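Local coordinates for protein proteasome accessory factor B/C (PafBC) (Paenarthrobacter aurescens, PDB 6SJ9) that acts as a WYL domain-containing transcriptional regulator of the bacterial DNA damage response, probably binding DNA through its winged helix-turn-helix domains, at residues Gln363-Gln368 and Asp383-Leu388; Leu402-Glu407 and Val411-His416; Asp584-Cys589 and Glu645-Glu650; Glu606-Ala609 and Gly615-Ala618. One frame throughout, in Å; residues are numbered along the deposited sequence.

Contact 1 (Gln363-Gln368 and Asp383-Leu388)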
loop_
_atom_site.group_PDB
_atom_site.type_symbol
_atom_site.label_atom_id
_atom_site.label_comp_id
_atom_site.label_asym_id
_atom_site.label_seq_id
_atom_site.Cartn_x
_atom_site.Cartn_y
_atom_site.Cartn_z
ATOM N N GLN A 363 -23.949 2.554 -10.719
ATOM C CA GLN A 363 -23.657 3.741 -11.528
ATOM C C GLN A 363 -22.259 4.312 -11.306
ATOM O O GLN A 363 -21.874 5.273 -11.992
ATOM C CB GLN A 363 -24.702 4.817 -11.291
ATOM C CG GLN A 363 -26.089 4.326 -11.648
ATOM C CD GLN A 363 -26.965 5.465 -12.047
ATOM O OE1 GLN A 363 -27.785 5.350 -12.974
ATOM N NE2 GLN A 363 -26.809 6.589 -11.352
ATOM N N GLY A 364 -21.499 3.766 -10.362
ATOM C CA GLY A 364 -20.131 4.188 -10.202
ATOM C C GLY A 364 -19.990 5.525 -9.496
ATOM O O GLY A 364 -20.925 6.108 -8.953
ATOM N N LEU A 365 -18.781 6.031 -9.574
ATOM C CA LEU A 365 -18.353 7.216 -8.856
ATOM C C LEU A 365 -18.252 8.319 -9.899
ATOM O O LEU A 365 -17.389 8.246 -10.782
ATOM C CB LEU A 365 -17.008 6.957 -8.160
ATOM C CG LEU A 365 -16.607 8.062 -7.145
ATOM C CD1 LEU A 365 -15.512 7.556 -6.205
ATOM C CD2 LEU A 365 -16.139 9.312 -7.839
ATOM N N HIS A 366 -19.160 9.313 -9.830
ATOM C CA HIS A 366 -19.094 10.473 -10.719
ATOM C C HIS A 366 -18.249 11.564 -10.063
ATOM O O HIS A 366 -18.620 12.129 -9.025
ATOM C CB HIS A 366 -20.489 10.981 -11.081
ATOM C CG HIS A 366 -21.193 10.073 -12.032
ATOM N ND1 HIS A 366 -21.039 10.172 -13.397
ATOM C CD2 HIS A 366 -21.985 8.994 -11.820
ATOM C CE1 HIS A 366 -21.739 9.221 -13.991
ATOM N NE2 HIS A 366 -22.328 8.498 -13.056
ATOM N N ILE A 367 -17.107 11.844 -10.658
ATOM C CA ILE A 367 -16.068 12.539 -9.906
ATOM C C ILE A 367 -16.539 13.928 -9.467
ATOM O O ILE A 367 -16.429 14.276 -8.276
ATOM C CB ILE A 367 -14.769 12.596 -10.710
ATOM C CG1 ILE A 367 -14.128 11.214 -10.667
ATOM C CG2 ILE A 367 -13.786 13.585 -10.047
ATOM C CD1 ILE A 367 -13.033 11.038 -11.662
ATOM N N GLN A 368 -17.078 14.733 -10.401
ATOM C CA GLN A 368 -17.398 16.124 -10.026
ATOM C C GLN A 368 -18.435 16.157 -8.914
ATOM O O GLN A 368 -18.293 16.890 -7.928
ATOM C CB GLN A 368 -17.931 16.951 -11.190
ATOM C CG GLN A 368 -18.074 18.481 -10.795
ATOM C CD GLN A 368 -16.693 19.075 -10.394
ATOM O OE1 GLN A 368 -15.765 19.081 -11.202
ATOM N NE2 GLN A 368 -16.563 19.558 -9.161
ATOM N N ASP A 383 -6.815 12.680 -6.727
ATOM C CA ASP A 383 -5.636 12.229 -6.015
ATOM C C ASP A 383 -6.001 11.171 -4.956
ATOM O O ASP A 383 -5.252 10.220 -4.759
ATOM C CB ASP A 383 -4.903 13.405 -5.376
ATOM C CG ASP A 383 -3.426 13.081 -5.166
ATOM O OD1 ASP A 383 -2.804 12.610 -6.144
ATOM O OD2 ASP A 383 -2.873 13.277 -4.058
ATOM N N ASP A 384 -7.135 11.343 -4.253
ATOM C CA ASP A 384 -7.603 10.302 -3.334
ATOM C C ASP A 384 -7.738 8.984 -4.053
ATOM O O ASP A 384 -7.368 7.953 -3.517
ATOM C CB ASP A 384 -8.971 10.631 -2.717
ATOM C CG ASP A 384 -8.923 11.805 -1.754
ATOM O OD1 ASP A 384 -7.851 12.144 -1.224
ATOM O OD2 ASP A 384 -9.996 12.376 -1.516
ATOM N N LEU A 385 -8.274 9.005 -5.280
ATOM C CA LEU A 385 -8.490 7.758 -5.996
ATOM C C LEU A 385 -7.178 7.169 -6.469
ATOM O O LEU A 385 -7.027 5.947 -6.476
ATOM C CB LEU A 385 -9.460 7.953 -7.178
ATOM C CG LEU A 385 -10.895 8.238 -6.764
ATOM C CD1 LEU A 385 -11.769 8.695 -7.905
ATOM C CD2 LEU A 385 -11.486 6.966 -6.196
ATOM N N LYS A 386 -6.218 8.016 -6.886
ATOM C CA LYS A 386 -4.910 7.493 -7.293
ATOM C C LYS A 386 -4.211 6.805 -6.120
ATOM O O LYS A 386 -3.562 5.778 -6.299
ATOM C CB LYS A 386 -4.025 8.626 -7.854
ATOM C CG LYS A 386 -4.432 9.098 -9.313
ATOM C CD LYS A 386 -3.817 10.501 -9.646
ATOM C CE LYS A 386 -2.274 10.614 -9.389
ATOM N NZ LYS A 386 -1.828 12.064 -9.549
ATOM N N ILE A 387 -4.302 7.375 -4.916
ATOM C CA ILE A 387 -3.722 6.710 -3.749
ATOM C C ILE A 387 -4.397 5.370 -3.530
ATOM O O ILE A 387 -3.739 4.354 -3.282
ATOM C CB ILE A 387 -3.873 7.591 -2.494
ATOM C CG1 ILE A 387 -2.982 8.825 -2.613
ATOM C CG2 ILE A 387 -3.475 6.743 -1.225
ATOM C CD1 ILE A 387 -3.438 9.953 -1.740
ATOM N N LEU A 388 -5.729 5.342 -3.656
ATOM C CA LEU A 388 -6.479 4.154 -3.300
ATOM C C LEU A 388 -6.320 3.033 -4.340
ATOM O O LEU A 388 -6.072 1.871 -3.980
ATOM C CB LEU A 388 -7.978 4.500 -3.142
ATOM C CG LEU A 388 -8.920 3.312 -2.870
ATOM C CD1 LEU A 388 -8.558 2.767 -1.489
ATOM C CD2 LEU A 388 -10.410 3.716 -2.867
#

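Contact 2 (Leu402-Glu407 and Val411-His416)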
loop_
_atom_site.group_PDB
_atom_site.type_symbol
_atom_site.label_atom_id
_atom_site.label_comp_id
_atom_site.label_asym_id
_atom_site.label_seq_id
_atom_site.Cartn_x
_atom_site.Cartn_y
_atom_site.Cartn_z
ATOM N N LEU A 402 -9.560 -6.943 -8.553
ATOM C CA LEU A 402 -10.281 -5.717 -8.931
ATOM C C LEU A 402 -10.257 -5.434 -10.430
ATOM O O LEU A 402 -9.188 -5.231 -11.013
ATOM C CB LEU A 402 -9.726 -4.503 -8.192
ATOM C CG LEU A 402 -10.061 -4.580 -6.712
ATOM C CD1 LEU A 402 -9.827 -3.280 -6.053
ATOM C CD2 LEU A 402 -11.490 -5.007 -6.554
ATOM N N ASP A 403 -11.436 -5.308 -11.029
ATOM C CA ASP A 403 -11.544 -4.756 -12.378
ATOM C C ASP A 403 -12.003 -3.312 -12.250
ATOM O O ASP A 403 -13.125 -3.054 -11.798
ATOM C CB ASP A 403 -12.545 -5.507 -13.266
ATOM C CG ASP A 403 -12.104 -6.912 -13.623
ATOM O OD1 ASP A 403 -12.892 -7.604 -14.311
ATOM O OD2 ASP A 403 -10.997 -7.331 -13.208
ATOM N N ILE A 404 -11.161 -2.395 -12.722
ATOM C CA ILE A 404 -11.367 -0.954 -12.620
ATOM C C ILE A 404 -11.512 -0.358 -14.023
ATOM O O ILE A 404 -10.713 -0.680 -14.921
ATOM C CB ILE A 404 -10.198 -0.292 -11.876
ATOM C CG1 ILE A 404 -10.123 -0.916 -10.481
ATOM C CG2 ILE A 404 -10.457 1.208 -11.757
ATOM C CD1 ILE A 404 -8.838 -0.733 -9.777
ATOM N N GLN A 405 -12.559 0.469 -14.206
ATOM C CA GLN A 405 -12.768 1.323 -15.378
ATOM C C GLN A 405 -12.758 2.791 -14.916
ATOM O O GLN A 405 -13.472 3.169 -13.974
ATOM C CB GLN A 405 -14.110 1.105 -16.093
ATOM C CG GLN A 405 -14.281 -0.197 -16.823
ATOM C CD GLN A 405 -14.328 -1.386 -15.865
ATOM O OE1 GLN A 405 -13.732 -2.400 -16.137
ATOM N NE2 GLN A 405 -15.051 -1.258 -14.746
ATOM N N TRP A 406 -12.040 3.623 -15.640
ATOM C CA TRP A 406 -11.979 5.056 -15.341
ATOM C C TRP A 406 -12.180 5.816 -16.641
ATOM O O TRP A 406 -11.238 5.954 -17.427
ATOM C CB TRP A 406 -10.658 5.403 -14.709
ATOM C CG TRP A 406 -10.548 6.795 -14.206
ATOM C CD1 TRP A 406 -11.067 7.946 -14.768
ATOM C CD2 TRP A 406 -9.836 7.207 -13.034
ATOM N NE1 TRP A 406 -10.724 9.037 -14.003
ATOM C CE2 TRP A 406 -9.950 8.627 -12.952
ATOM C CE3 TRP A 406 -9.129 6.523 -12.041
ATOM C CZ2 TRP A 406 -9.396 9.361 -11.913
ATOM C CZ3 TRP A 406 -8.544 7.273 -11.000
ATOM C CH2 TRP A 406 -8.706 8.668 -10.939
ATOM N N GLU A 407 -13.406 6.290 -16.866
ATOM C CA GLU A 407 -13.741 7.162 -17.996
ATOM C C GLU A 407 -13.741 8.623 -17.554
ATOM O O GLU A 407 -13.453 8.941 -16.399
ATOM C CB GLU A 407 -15.108 6.794 -18.545
ATOM C CG GLU A 407 -15.253 5.383 -18.964
ATOM C CD GLU A 407 -16.687 5.054 -19.400
ATOM O OE1 GLU A 407 -17.484 5.954 -19.757
ATOM O OE2 GLU A 407 -16.989 3.871 -19.435
ATOM N N VAL A 411 -15.653 6.781 -12.464
ATOM C CA VAL A 411 -14.802 5.669 -12.020
ATOM C C VAL A 411 -15.678 4.578 -11.420
ATOM O O VAL A 411 -16.523 4.848 -10.558
ATOM C CB VAL A 411 -13.726 6.101 -10.989
ATOM C CG1 VAL A 411 -12.641 4.912 -10.795
ATOM C CG2 VAL A 411 -13.042 7.370 -11.442
ATOM N N TYR A 412 -15.480 3.343 -11.863
ATOM C CA TYR A 412 -16.297 2.276 -11.298
ATOM C C TYR A 412 -15.506 0.976 -11.289
ATOM O O TYR A 412 -14.690 0.717 -12.178
ATOM C CB TYR A 412 -17.664 2.125 -12.014
ATOM C CG TYR A 412 -17.638 1.957 -13.508
ATOM C CD1 TYR A 412 -17.294 3.013 -14.355
ATOM C CD2 TYR A 412 -18.002 0.739 -14.083
ATOM C CE1 TYR A 412 -17.274 2.846 -15.733
ATOM C CE2 TYR A 412 -17.995 0.563 -15.470
ATOM C CZ TYR A 412 -17.628 1.612 -16.287
ATOM O OH TYR A 412 -17.615 1.420 -17.660
ATOM N N ILE A 413 -15.701 0.232 -10.209
ATOM C CA ILE A 413 -15.092 -1.067 -9.965
ATOM C C ILE A 413 -16.163 -2.087 -10.302
ATOM O O ILE A 413 -17.183 -2.156 -9.622
ATOM C CB ILE A 413 -14.605 -1.172 -8.512
ATOM C CG1 ILE A 413 -13.520 -0.128 -8.287
ATOM C CG2 ILE A 413 -14.081 -2.543 -8.221
ATOM C CD1 ILE A 413 -12.902 -0.070 -6.893
ATOM N N SER A 414 -16.012 -2.764 -11.434
ATOM C CA SER A 414 -17.064 -3.622 -11.963
ATOM C C SER A 414 -17.355 -4.832 -11.065
ATOM O O SER A 414 -16.441 -5.467 -10.522
ATOM C CB SER A 414 -16.716 -4.058 -13.387
ATOM O OG SER A 414 -15.492 -4.759 -13.433
ATOM N N GLU A 415 -18.645 -5.081 -10.835
ATOM C CA GLU A 415 -19.117 -6.230 -10.074
ATOM C C GLU A 415 -19.407 -7.388 -11.031
ATOM O O GLU A 415 -20.367 -7.340 -11.810
ATOM C CB GLU A 415 -20.354 -5.875 -9.248
ATOM C CG GLU A 415 -21.087 -7.091 -8.642
ATOM C CD GLU A 415 -20.415 -7.698 -7.410
ATOM O OE1 GLU A 415 -20.891 -7.421 -6.288
ATOM O OE2 GLU A 415 -19.434 -8.467 -7.561
ATOM N N HIS A 416 -18.562 -8.411 -10.988
ATOM C CA HIS A 416 -18.826 -9.719 -11.589
ATOM C C HIS A 416 -19.826 -10.459 -10.700
ATOM O O HIS A 416 -19.458 -11.029 -9.672
ATOM C CB HIS A 416 -17.504 -10.453 -11.761
ATOM C CG HIS A 416 -16.632 -10.385 -10.549
ATOM N ND1 HIS A 416 -16.820 -11.182 -9.441
ATOM C CD2 HIS A 416 -15.578 -9.582 -10.261
ATOM C CE1 HIS A 416 -15.916 -10.879 -8.527
ATOM N NE2 HIS A 416 -15.148 -9.916 -9.001
HETATM O O HOH W 1 -13.831 -5.837 -9.688
#

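Contact 3 (Asp584-Cys589 and Glu645-Glu650)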
loop_
_atom_site.group_PDB
_atom_site.type_symbol
_atom_site.label_atom_id
_atom_site.label_comp_id
_atom_site.label_asym_id
_atom_site.label_seq_id
_atom_site.Cartn_x
_atom_site.Cartn_y
_atom_site.Cartn_z
ATOM N N ASP A 584 14.116 9.400 12.207
ATOM C CA ASP A 584 15.302 8.924 11.524
ATOM C C ASP A 584 15.303 9.256 10.030
ATOM O O ASP A 584 16.162 8.753 9.309
ATOM C CB ASP A 584 15.415 7.396 11.704
ATOM C CG ASP A 584 15.350 6.944 13.189
ATOM O OD1 ASP A 584 15.864 7.629 14.096
ATOM O OD2 ASP A 584 14.756 5.888 13.457
ATOM N N ASP A 585 14.372 10.077 9.536
ATOM C CA ASP A 585 14.355 10.337 8.104
ATOM C C ASP A 585 15.671 10.972 7.644
ATOM O O ASP A 585 16.325 11.702 8.385
ATOM C CB ASP A 585 13.189 11.254 7.749
ATOM C CG ASP A 585 11.798 10.545 7.831
ATOM O OD1 ASP A 585 11.713 9.339 8.178
ATOM O OD2 ASP A 585 10.779 11.219 7.576
ATOM N N VAL A 586 16.072 10.674 6.413
ATOM C CA VAL A 586 17.208 11.318 5.777
ATOM C C VAL A 586 16.662 12.196 4.653
ATOM O O VAL A 586 15.816 11.766 3.864
ATOM C CB VAL A 586 18.249 10.292 5.297
ATOM C CG1 VAL A 586 17.734 8.922 5.480
ATOM C CG2 VAL A 586 18.646 10.522 3.882
ATOM N N LEU A 587 17.113 13.432 4.600
ATOM C CA LEU A 587 16.645 14.400 3.615
ATOM C C LEU A 587 17.454 14.304 2.320
ATOM O O LEU A 587 18.686 14.251 2.352
ATOM C CB LEU A 587 16.723 15.796 4.231
ATOM C CG LEU A 587 16.068 16.964 3.499
ATOM C CD1 LEU A 587 16.978 17.545 2.425
ATOM C CD2 LEU A 587 14.693 16.536 2.929
ATOM N N VAL A 588 16.769 14.169 1.190
ATOM C CA VAL A 588 17.412 13.904 -0.092
ATOM C C VAL A 588 16.825 14.861 -1.116
ATOM O O VAL A 588 15.637 15.180 -1.062
ATOM C CB VAL A 588 17.221 12.444 -0.545
ATOM C CG1 VAL A 588 17.829 12.227 -1.895
ATOM C CG2 VAL A 588 17.801 11.477 0.480
ATOM N N CYS A 589 17.664 15.387 -1.991
ATOM C CA CYS A 589 17.230 16.223 -3.099
ATOM C C CYS A 589 17.351 15.406 -4.378
ATOM O O CYS A 589 18.421 14.863 -4.658
ATOM C CB CYS A 589 18.075 17.495 -3.170
ATOM S SG CYS A 589 17.523 18.586 -4.450
ATOM N N GLU A 645 25.859 14.326 -1.471
ATOM C CA GLU A 645 26.799 13.696 -2.394
ATOM C C GLU A 645 27.130 12.262 -1.983
ATOM O O GLU A 645 27.316 11.384 -2.840
ATOM C CB GLU A 645 28.085 14.536 -2.478
ATOM C CG GLU A 645 29.130 13.955 -3.407
ATOM C CD GLU A 645 28.700 13.913 -4.877
ATOM O OE1 GLU A 645 27.735 14.613 -5.265
ATOM O OE2 GLU A 645 29.314 13.142 -5.652
ATOM N N SER A 646 27.264 12.016 -0.684
ATOM C CA SER A 646 27.583 10.671 -0.233
ATOM C C SER A 646 26.546 9.676 -0.755
ATOM O O SER A 646 26.893 8.696 -1.432
ATOM C CB SER A 646 27.668 10.659 1.296
ATOM O OG SER A 646 26.503 11.250 1.851
ATOM N N LEU A 647 25.256 9.983 -0.550
ATOM C CA LEU A 647 24.191 9.087 -0.994
ATOM C C LEU A 647 24.163 8.955 -2.505
ATOM O O LEU A 647 23.947 7.855 -3.023
ATOM C CB LEU A 647 22.835 9.588 -0.484
ATOM C CG LEU A 647 22.604 9.537 1.024
ATOM C CD1 LEU A 647 21.167 9.804 1.362
ATOM C CD2 LEU A 647 22.984 8.160 1.519
ATOM N N ARG A 648 24.465 10.038 -3.236
ATOM C CA ARG A 648 24.448 9.947 -4.697
ATOM C C ARG A 648 25.448 8.924 -5.223
ATOM O O ARG A 648 25.127 8.135 -6.125
ATOM C CB ARG A 648 24.732 11.312 -5.328
ATOM C CG ARG A 648 24.910 11.236 -6.834
ATOM C CD ARG A 648 25.532 12.497 -7.392
ATOM N NE ARG A 648 25.725 12.441 -8.837
ATOM C CZ ARG A 648 26.314 13.401 -9.550
ATOM N NH1 ARG A 648 26.767 14.492 -8.950
ATOM N NH2 ARG A 648 26.448 13.273 -10.865
ATOM N N GLN A 649 26.688 8.974 -4.719
ATOM C CA GLN A 649 27.734 8.068 -5.197
ATOM C C GLN A 649 27.497 6.645 -4.712
ATOM O O GLN A 649 27.769 5.678 -5.439
ATOM C CB GLN A 649 29.112 8.560 -4.747
ATOM C CG GLN A 649 29.492 9.898 -5.337
ATOM C CD GLN A 649 30.968 10.220 -5.155
ATOM O OE1 GLN A 649 31.736 9.413 -4.617
ATOM N NE2 GLN A 649 31.372 11.406 -5.603
ATOM N N GLU A 650 26.973 6.508 -3.493
ATOM C CA GLU A 650 26.642 5.191 -2.975
ATOM C C GLU A 650 25.578 4.519 -3.845
ATOM O O GLU A 650 25.586 3.291 -3.991
ATOM C CB GLU A 650 26.175 5.335 -1.530
ATOM C CG GLU A 650 26.093 4.048 -0.742
ATOM C CD GLU A 650 25.568 4.271 0.676
ATOM O OE1 GLU A 650 25.638 5.419 1.184
ATOM O OE2 GLU A 650 25.106 3.287 1.295
#

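Contact 4 (Glu606-Ala609 and Gly615-Ala618)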
loop_
_atom_site.group_PDB
_atom_site.type_symbol
_atom_site.label_atom_id
_atom_site.label_comp_id
_atom_site.label_asym_id
_atom_site.label_seq_id
_atom_site.Cartn_x
_atom_site.Cartn_y
_atom_site.Cartn_z
ATOM N N GLU A 606 8.825 17.648 0.341
ATOM C CA GLU A 606 8.765 18.864 1.153
ATOM C C GLU A 606 8.754 20.105 0.265
ATOM O O GLU A 606 8.037 21.069 0.546
ATOM C CB GLU A 606 9.957 18.925 2.121
ATOM C CG GLU A 606 10.277 17.600 2.842
ATOM C CD GLU A 606 9.257 17.274 3.925
ATOM O OE1 GLU A 606 8.893 18.210 4.665
ATOM O OE2 GLU A 606 8.836 16.098 4.052
ATOM N N ARG A 607 9.537 20.099 -0.812
ATOM C CA ARG A 607 9.632 21.224 -1.734
ATOM C C ARG A 607 9.856 20.686 -3.135
ATOM O O ARG A 607 10.525 19.667 -3.317
ATOM C CB ARG A 607 10.796 22.168 -1.413
ATOM C CG ARG A 607 10.718 22.893 -0.075
ATOM C CD ARG A 607 11.765 24.048 -0.026
ATOM N NE ARG A 607 13.140 23.564 -0.144
ATOM C CZ ARG A 607 14.217 24.341 -0.164
ATOM N NH1 ARG A 607 14.101 25.656 -0.083
ATOM N NH2 ARG A 607 15.412 23.798 -0.274
ATOM N N THR A 608 9.374 21.425 -4.125
ATOM C CA THR A 608 9.584 21.077 -5.524
ATOM C C THR A 608 9.994 22.333 -6.292
ATOM O O THR A 608 9.717 23.451 -5.861
ATOM C CB THR A 608 8.304 20.452 -6.172
ATOM O OG1 THR A 608 7.213 21.375 -6.086
ATOM C CG2 THR A 608 7.886 19.108 -5.472
ATOM N N ALA A 609 10.715 22.144 -7.396
ATOM C CA ALA A 609 11.008 23.259 -8.288
ATOM C C ALA A 609 10.801 22.771 -9.711
ATOM O O ALA A 609 11.450 21.814 -10.134
ATOM C CB ALA A 609 12.447 23.758 -8.117
ATOM N N GLY A 615 10.188 18.261 -16.023
ATOM C CA GLY A 615 10.788 17.589 -14.887
ATOM C C GLY A 615 10.685 18.445 -13.646
ATOM O O GLY A 615 10.065 19.507 -13.646
ATOM N N LEU A 616 11.323 17.989 -12.568
ATOM C CA LEU A 616 11.326 18.835 -11.381
ATOM C C LEU A 616 12.411 18.409 -10.407
ATOM O O LEU A 616 12.838 17.255 -10.403
ATOM C CB LEU A 616 9.992 18.830 -10.641
ATOM C CG LEU A 616 9.394 17.503 -10.196
ATOM C CD1 LEU A 616 8.509 17.713 -9.021
ATOM C CD2 LEU A 616 8.575 16.969 -11.304
ATOM N N LEU A 617 12.874 19.378 -9.622
ATOM C CA LEU A 617 13.607 19.106 -8.406
ATOM C C LEU A 617 12.643 18.782 -7.291
ATOM O O LEU A 617 11.579 19.395 -7.172
ATOM C CB LEU A 617 14.450 20.301 -7.967
ATOM C CG LEU A 617 15.461 20.914 -8.927
ATOM C CD1 LEU A 617 16.185 22.078 -8.226
ATOM C CD2 LEU A 617 16.451 19.884 -9.459
ATOM N N ALA A 618 13.037 17.858 -6.436
ATOM C CA ALA A 618 12.155 17.461 -5.346
ATOM C C ALA A 618 12.973 17.075 -4.132
ATOM O O ALA A 618 13.827 16.186 -4.206
ATOM C CB ALA A 618 11.248 16.317 -5.774
#

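Contact 1 (Gln363-Gln368 and Asp383-Leu388)
In the winged helix-turn-helix domain of the PafC half, Leu365 on the short strand 365-366 and Ile367 at the start of helix 367-374 both meet Leu385 on helix 378-389. Leu365 and Leu385 reach toward each other tip to tip, with Leu365 CD1 4.1 Å from Leu385 CD2. The other methyl of the fork, Leu385 CD1, comes to 4.4 Å from Ile367 CG1, so the two branches of one leucine divide between strand and helix start. Leu365 CG lies anti to the backbone N (chi1 -169°), beside the carbonyl carbon, which carries the fork over toward the helix. Ile367 does not point its CB at the helix; the outer part of its chain closes the distance. With the nearest alpha carbons, those of Ile367 and Leu385, 9.8 Å apart, the side chains alone bridge the gap, and all three are buried. Helix 346-360 adds Phe358 and Leu359 beside Leu365 and Leu355 beside Leu385, and Asp384 forms a salt bridge with Arg351 of that helix. Val411 of strand 410-413 touches both Ile367 and Leu385, which places the contact between the helices and the wing.

Contact 2 (Leu402-Glu407 and Val411-His416)
Gln405 and Tyr412 form the hydrogen-bonded pair of an antiparallel hairpin, strands 404-407 and 410-413, the wing of the winged helix-turn-helix domain. Gln405 N bonds to Tyr412 O at 3.0 Å, and Tyr412 N returns a bond to Gln405 O at 2.9 Å. Along the glutamine, CB sits over the tyrosine ring in a CH-pi contact, 3.8 Å from the centroid and shifted toward the rim. CG continues past CZ and OH, and a bend at chi2 (67°) turns the chain back along the ring. The amide plane stands 47° from the ring plane: NE2 lies 3.5 Å from Tyr412 CE2 and also meets Ser414 CB, while OE1 accepts a weak bond from Arg188. At the far rim of the ring Tyr412 OH donates to Glu407 OE2, which is met on its anti side but 34° out of the carboxylate plane. The other sheet face carries Ile404, Ile413, Trp406 and Val411, with helix 378-389 against it and Phe150 edge-to-face with Trp406. A water joins Asp403 N to Ser414 O. Val411 CG2 rests squarely over the five-membered ring of Trp406, 3.6 Å from its centroid.

Contact 3 (Asp584-Cys589 and Glu645-Glu650)
Leu647 of helix 645-659 meets strand 586-592 through one methyl, CD1, which touches two valines from different directions. Val586 comes head-on: its CG2 and Leu647 CD1 meet tip to tip at 3.6 Å. Val588 lies across the leucine at a slant, its CG2 being 3.9 Å from that CD1. The leucine gets there with CG set opposite the carbonyl carbon and beside the backbone N (chi1 -67°). Leu587, between the valines, points away from the helix and touches Glu619 and Arg621 of strand 616-622. The alpha carbons of Val588 and Leu647 are 8.4 Å apart, so the side chains span the whole distance. Elsewhere on the helix, Gln649 NE2 donates to Glu645 OE2 at 2.7 Å, and Arg648 makes a salt bridge with Asp322. Leu628 of helix 627-634, one of the two helices of the ferredoxin-like β-α-β-β-α-β unit of the WCX domain, touches both Val588 and Leu647; helix 645-659 follows the last strand of that unit. Between the segments the chemistry is purely apolar and without the directional demands of polar bonds, resting on the fit of one leucine methyl to two valine methyls.

Contact 4 (Glu606-Ala609 and Gly615-Ala618)
Leu616 has its CG held between the backbone N and the carbonyl carbon (chi1 55°), and Thr608 places OG1 in that same kind of position (chi1 59°), with its methyl opposite the carbonyl carbon. The two side chains therefore meet through carbon, slanting past each other on neighbouring strands, with Leu616 CD1 3.9 Å from Thr608 CG2. Ala618 shares the face of the sheet with Thr608, its partner in a non-hydrogen-bonded pair, and Ala600 of helix 599-602 touches both Leu616 and Ala618. Ala609 and Leu617 form the hydrogen-bonded pair and turn to the other face, where their CB atoms are 4.0 Å apart and Pro332 and Pro327 pack nearby. Two backbone bonds of 2.9 Å join this pair, Ala609 N to Leu617 O and Leu617 N to Ala609 O. Thr608 CA also approaches Leu617 O, at 3.1 Å, in a CA-H...O contact. Arg607 forms a salt bridge through NH2 with Glu619 of the neighbouring strand. The strands run antiparallel at 161°, a beta hairpin at the rim of the four-stranded sheet of the ferredoxin-like WCX domain.

Contacts 1 and 2 are buried and belong to one winged helix-turn-helix domain. They touch directly: Leu365 N probably bonds to Val411 O, and Ile367 CD1 packs on Val411 CG2, so the helices and the hairpin share an apolar centre. Contacts 3 and 4, only partly buried, serve one WCX sheet, in which strands 586-592 and 616-622 are neighbours; contact 4 is nested in the loop that contact 3 closes. Contact 3 sets a helix on a strand, contact 1 on a short strand and the helix start after it, both through apolar side chains alone, whereas contacts 2 and 4 are hairpins joined by backbone bonds. Contact 2 adds aromatic and side-chain polar contacts.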